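Local coordinates for protein gamma-glutamyltranspeptidase (Ggt) (Helicobacter pylori 26695, PDB 5BPK) that probably cleaves the gamma-glutamyl bond of glutathione and related compounds and transfers the glutamyl group to water or an acceptor amine, as an Ntn-hydrolase, at residues G80-L92 and P137-Y150. Sequence-based numbering, arbitrary orientation.
Sequences GNIGGGGFAVIHL and PGTVAGMEAMLKKY. With EDO (1,2-ethanediol), chain M; EDO (1,2-ethanediol), chain P.
Thr139, in the first turn of helix 139-150, reaches back into the glycine-rich loop that leads into strand 85-91. Its CB packs beside Asn81 OD1 before the side chain forks. With OG1 trans to the carbonyl carbon (chi1 -65°), the hydroxyl branch donates to Asn81 OD1 at 2.8 Å, arriving 20° out of the amide's carbonyl plane, while the methyl CG2 rests against the backbone at Asn81 O. That carboxamide oxygen is gripped twice: Gly84 N also donates to it, from well above the plane, in an Asx motif, so one oxygen bridges the loop and the helix start. Asn81 ND2 is tied to Ala79 O, which helps fix the amide's rotation. Gly84 O in turn accepts two backbone N-H groups, from Gly138 N just before the helix at 2.8 Å and from Thr139 N at its first residue at 3.1 Å. A water bridges Ile82 O and Val140 N, and beside it Val140 CG2 lies 3.8 Å from Ile82 CB, with Phe231 touching both side chains. Farther on the contact turns apolar: the bent Met146 chain sets CE 4.1 Å from Ala88 CB, and Ile90 CD1 nears Met146 CB. At the far end Leu92 CD2 makes a CH-pi contact over one face of the Tyr150 ring, offset toward the rim, with Lys149 CG over the opposite face; the exact placement of the Leu92 side chain is doubtful. Strand and helix run nearly parallel, 26° apart and 7.8 Å between axes. Strand 85-91 pairs with 97-102 and, across the interface, with a strand of the other chain of the enzyme. The bound dihydro-oxazolyl amino acid lies near Gly85; the helix packed on a sheet is as in the alpha-beta-beta-alpha sandwich of Ntn-hydrolases.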
loop_
_atom_site.group_PDB
_atom_site.type_symbol
_atom_site.label_atom_id
_atom_site.label_comp_id
_atom_site.label_asym_id
_atom_site.label_seq_id
_atom_site.Cartn_x
_atom_site.Cartn_y
_atom_site.Cartn_z
ATOM N N GLY A 80 1.492 -1.153 -10.035
ATOM C CA GLY A 80 2.392 -2.297 -10.169
ATOM C C GLY A 80 3.706 -1.827 -10.771
ATOM O O GLY A 80 3.729 -0.885 -11.575
ATOM N N ASN A 81 4.809 -2.442 -10.371
ATOM C CA ASN A 81 6.124 -1.877 -10.654
ATOM C C ASN A 81 7.290 -2.804 -10.399
ATOM O O ASN A 81 7.189 -3.761 -9.610
ATOM C CB ASN A 81 6.344 -0.647 -9.765
ATOM C CG ASN A 81 6.454 -1.009 -8.296
ATOM O OD1 ASN A 81 7.564 -1.268 -7.796
ATOM N ND2 ASN A 81 5.301 -1.068 -7.595
ATOM N N ILE A 82 8.410 -2.471 -11.046
ATOM C CA ILE A 82 9.742 -2.835 -10.555
ATOM C C ILE A 82 10.564 -1.610 -10.113
ATOM O O ILE A 82 11.634 -1.762 -9.538
ATOM C CB ILE A 82 10.544 -3.676 -11.583
ATOM C CG1 ILE A 82 10.777 -2.920 -12.898
ATOM C CG2 ILE A 82 9.824 -4.986 -11.860
ATOM C CD1 ILE A 82 11.730 -3.634 -13.838
ATOM N N GLY A 83 10.070 -0.395 -10.383
ATOM C CA GLY A 83 10.784 0.836 -10.003
ATOM C C GLY A 83 10.430 1.457 -8.666
ATOM O O GLY A 83 10.862 2.579 -8.375
ATOM N N GLY A 84 9.661 0.735 -7.850
ATOM C CA GLY A 84 9.204 1.227 -6.547
ATOM C C GLY A 84 9.562 0.272 -5.415
ATOM O O GLY A 84 10.656 -0.272 -5.372
ATOM N N GLY A 85 8.624 0.055 -4.502
ATOM C CA GLY A 85 8.877 -0.763 -3.321
ATOM C C GLY A 85 7.594 -1.005 -2.559
ATOM O O GLY A 85 6.496 -0.591 -2.985
ATOM N N GLY A 86 7.714 -1.680 -1.428
ATOM C CA GLY A 86 6.532 -2.033 -0.666
ATOM C C GLY A 86 6.828 -2.963 0.486
ATOM O O GLY A 86 7.960 -3.054 0.936
ATOM N N PHE A 87 5.781 -3.640 0.951
ATOM C CA PHE A 87 5.828 -4.504 2.119
ATOM C C PHE A 87 5.056 -5.788 1.870
ATOM O O PHE A 87 4.015 -5.782 1.190
ATOM C CB PHE A 87 5.195 -3.803 3.322
ATOM C CG PHE A 87 5.802 -2.468 3.643
ATOM C CD1 PHE A 87 7.058 -2.386 4.228
ATOM C CD2 PHE A 87 5.115 -1.302 3.371
ATOM C CE1 PHE A 87 7.625 -1.140 4.523
ATOM C CE2 PHE A 87 5.664 -0.047 3.675
ATOM C CZ PHE A 87 6.928 0.025 4.253
ATOM N N ALA A 88 5.513 -6.873 2.481
ATOM C CA ALA A 88 4.761 -8.129 2.476
ATOM C C ALA A 88 4.655 -8.619 3.903
ATOM O O ALA A 88 5.669 -8.773 4.580
ATOM C CB ALA A 88 5.448 -9.186 1.635
ATOM N N VAL A 89 3.430 -8.834 4.360
ATOM C CA VAL A 89 3.169 -9.455 5.641
ATOM C C VAL A 89 2.788 -10.914 5.344
ATOM O O VAL A 89 1.917 -11.201 4.500
ATOM C CB VAL A 89 2.099 -8.668 6.426
ATOM C CG1 VAL A 89 1.568 -9.462 7.603
ATOM C CG2 VAL A 89 2.686 -7.352 6.905
ATOM N N ILE A 90 3.471 -11.839 6.016
ATOM C CA ILE A 90 3.383 -13.249 5.659
ATOM C C ILE A 90 3.102 -14.074 6.903
ATOM O O ILE A 90 3.772 -13.900 7.913
ATOM C CB ILE A 90 4.688 -13.745 5.021
ATOM C CG1 ILE A 90 4.994 -12.951 3.737
ATOM C CG2 ILE A 90 4.587 -15.253 4.739
ATOM C CD1 ILE A 90 6.401 -13.154 3.178
ATOM N N HIS A 91 2.098 -14.945 6.822
ATOM C CA HIS A 91 1.838 -15.943 7.857
ATOM C C HIS A 91 2.169 -17.296 7.247
ATOM O O HIS A 91 1.650 -17.640 6.191
ATOM C CB HIS A 91 0.381 -15.897 8.329
ATOM C CG HIS A 91 0.005 -17.049 9.207
ATOM N ND1 HIS A 91 0.179 -17.037 10.574
ATOM C CD2 HIS A 91 -0.504 -18.266 8.905
ATOM C CE1 HIS A 91 -0.219 -18.193 11.076
ATOM N NE2 HIS A 91 -0.640 -18.957 10.086
ATOM N N LEU A 92 3.064 -18.032 7.902
ATOM C CA LEU A 92 3.531 -19.317 7.412
ATOM C C LEU A 92 2.739 -20.436 8.059
ATOM O O LEU A 92 2.192 -20.285 9.165
ATOM C CB LEU A 92 5.012 -19.501 7.717
ATOM C CG LEU A 92 5.973 -18.515 7.046
ATOM C CD1 LEU A 92 7.380 -18.747 7.559
ATOM C CD2 LEU A 92 5.896 -18.659 5.541
ATOM N N PRO A 137 14.893 1.725 -5.675
ATOM C CA PRO A 137 13.824 0.713 -5.750
ATOM C C PRO A 137 14.111 -0.572 -4.968
ATOM O O PRO A 137 15.235 -1.105 -5.029
ATOM C CB PRO A 137 13.756 0.386 -7.235
ATOM C CG PRO A 137 14.245 1.645 -7.920
ATOM C CD PRO A 137 15.341 2.146 -7.015
ATOM N N GLY A 138 13.086 -1.066 -4.279
ATOM C CA GLY A 138 13.162 -2.289 -3.493
ATOM C C GLY A 138 12.388 -3.480 -4.014
ATOM O O GLY A 138 12.615 -4.591 -3.549
ATOM N N THR A 139 11.456 -3.267 -4.956
ATOM C CA THR A 139 10.558 -4.349 -5.388
ATOM C C THR A 139 11.260 -5.614 -5.861
ATOM O O THR A 139 10.890 -6.699 -5.444
ATOM C CB THR A 139 9.591 -3.861 -6.457
ATOM O OG1 THR A 139 8.743 -2.877 -5.854
ATOM C CG2 THR A 139 8.746 -5.002 -7.061
ATOM N N VAL A 140 12.257 -5.483 -6.732
ATOM C CA VAL A 140 12.898 -6.677 -7.276
ATOM C C VAL A 140 13.603 -7.470 -6.160
ATOM O O VAL A 140 13.514 -8.716 -6.096
ATOM C CB VAL A 140 13.871 -6.333 -8.411
ATOM C CG1 VAL A 140 14.652 -7.562 -8.833
ATOM C CG2 VAL A 140 13.088 -5.742 -9.612
ATOM N N ALA A 141 14.262 -6.743 -5.265
ATOM C CA ALA A 141 14.907 -7.351 -4.104
ATOM C C ALA A 141 13.886 -8.036 -3.186
ATOM O O ALA A 141 14.161 -9.106 -2.629
ATOM C CB ALA A 141 15.713 -6.310 -3.348
ATOM N N GLY A 142 12.715 -7.416 -3.035
ATOM C CA GLY A 142 11.658 -7.969 -2.206
ATOM C C GLY A 142 11.098 -9.254 -2.780
ATOM O O GLY A 142 10.900 -10.235 -2.049
ATOM N N MET A 143 10.828 -9.256 -4.088
ATOM C CA MET A 143 10.319 -10.464 -4.740
ATOM C C MET A 143 11.296 -11.615 -4.579
ATOM O O MET A 143 10.893 -12.726 -4.218
ATOM C CB MET A 143 10.045 -10.234 -6.231
ATOM C CG MET A 143 8.929 -9.237 -6.543
ATOM S SD MET A 143 7.309 -9.612 -5.843
ATOM C CE MET A 143 7.202 -8.376 -4.567
ATOM N N GLU A 144 12.580 -11.352 -4.816
ATOM C CA GLU A 144 13.578 -12.414 -4.717
ATOM C C GLU A 144 13.740 -12.914 -3.276
ATOM O O GLU A 144 13.847 -14.123 -3.030
ATOM C CB GLU A 144 14.929 -11.961 -5.268
ATOM C CG GLU A 144 15.933 -13.103 -5.331
ATOM C CD GLU A 144 17.277 -12.674 -5.858
ATOM O OE1 GLU A 144 17.527 -12.913 -7.051
ATOM O OE2 GLU A 144 18.070 -12.094 -5.080
ATOM N N ALA A 145 13.771 -11.985 -2.329
ATOM C CA ALA A 145 13.927 -12.324 -0.914
ATOM C C ALA A 145 12.842 -13.285 -0.427
ATOM O O ALA A 145 13.144 -14.302 0.213
ATOM C CB ALA A 145 13.940 -11.061 -0.064
ATOM N N MET A 146 11.580 -12.993 -0.727
ATOM C CA MET A 146 10.526 -13.901 -0.259
ATOM C C MET A 146 10.560 -15.240 -1.004
ATOM O O MET A 146 10.361 -16.285 -0.392
ATOM C CB MET A 146 9.130 -13.262 -0.245
ATOM C CG MET A 146 8.491 -12.941 -1.552
ATOM S SD MET A 146 6.854 -12.250 -1.170
ATOM C CE MET A 146 6.993 -10.615 -1.862
ATOM N N LEU A 147 10.862 -15.223 -2.297
ATOM C CA LEU A 147 10.963 -16.473 -3.049
ATOM C C LEU A 147 12.069 -17.365 -2.490
ATOM O O LEU A 147 11.861 -18.566 -2.258
ATOM C CB LEU A 147 11.244 -16.193 -4.521
ATOM C CG LEU A 147 11.149 -17.424 -5.416
ATOM C CD1 LEU A 147 9.740 -18.024 -5.359
ATOM C CD2 LEU A 147 11.536 -17.061 -6.831
ATOM N N LYS A 148 13.241 -16.779 -2.271
ATOM C CA LYS A 148 14.374 -17.534 -1.744
ATOM C C LYS A 148 14.096 -18.138 -0.371
ATOM O O LYS A 148 14.437 -19.289 -0.128
ATOM C CB LYS A 148 15.643 -16.684 -1.711
ATOM C CG LYS A 148 16.323 -16.583 -3.060
ATOM C CD LYS A 148 17.718 -15.957 -2.953
ATOM C CE LYS A 148 18.450 -15.994 -4.293
ATOM N NZ LYS A 148 19.896 -15.647 -4.167
ATOM N N LYS A 149 13.482 -17.370 0.528
ATOM C CA LYS A 149 13.297 -17.827 1.912
ATOM C C LYS A 149 12.128 -18.803 2.078
ATOM O O LYS A 149 12.219 -19.737 2.883
ATOM C CB LYS A 149 13.108 -16.636 2.845
ATOM C CG LYS A 149 13.355 -16.919 4.308
ATOM C CD LYS A 149 13.556 -15.627 5.093
ATOM C CE LYS A 149 14.020 -15.897 6.521
ATOM N NZ LYS A 149 14.384 -14.626 7.230
ATOM N N TYR A 150 11.048 -18.587 1.322
ATOM C CA TYR A 150 9.778 -19.277 1.566
ATOM C C TYR A 150 9.085 -19.888 0.351
ATOM O O TYR A 150 8.075 -20.562 0.524
ATOM C CB TYR A 150 8.789 -18.338 2.262
ATOM C CG TYR A 150 9.247 -17.803 3.595
ATOM C CD1 TYR A 150 9.499 -18.664 4.667
ATOM C CD2 TYR A 150 9.412 -16.436 3.803
ATOM C CE1 TYR A 150 9.923 -18.181 5.895
ATOM C CE2 TYR A 150 9.833 -15.938 5.046
ATOM C CZ TYR A 150 10.088 -16.816 6.083
ATOM O OH TYR A 150 10.501 -16.345 7.310
HETATM C C1 EDO M . 16.795 -12.586 1.563
HETATM O O1 EDO M . 16.855 -11.706 2.687
HETATM C C2 EDO M . 15.772 -13.685 1.829
HETATM O O2 EDO M . 15.923 -14.757 0.888
HETATM C C1 EDO P . -2.916 -20.756 8.922
HETATM O O1 EDO P . -4.221 -21.255 8.555
HETATM C C2 EDO P . -1.942 -21.889 9.225
HETATM O O2 EDO P . -1.217 -21.666 10.451
HETATM O O HOH W 1 13.231 -2.948 -7.698
#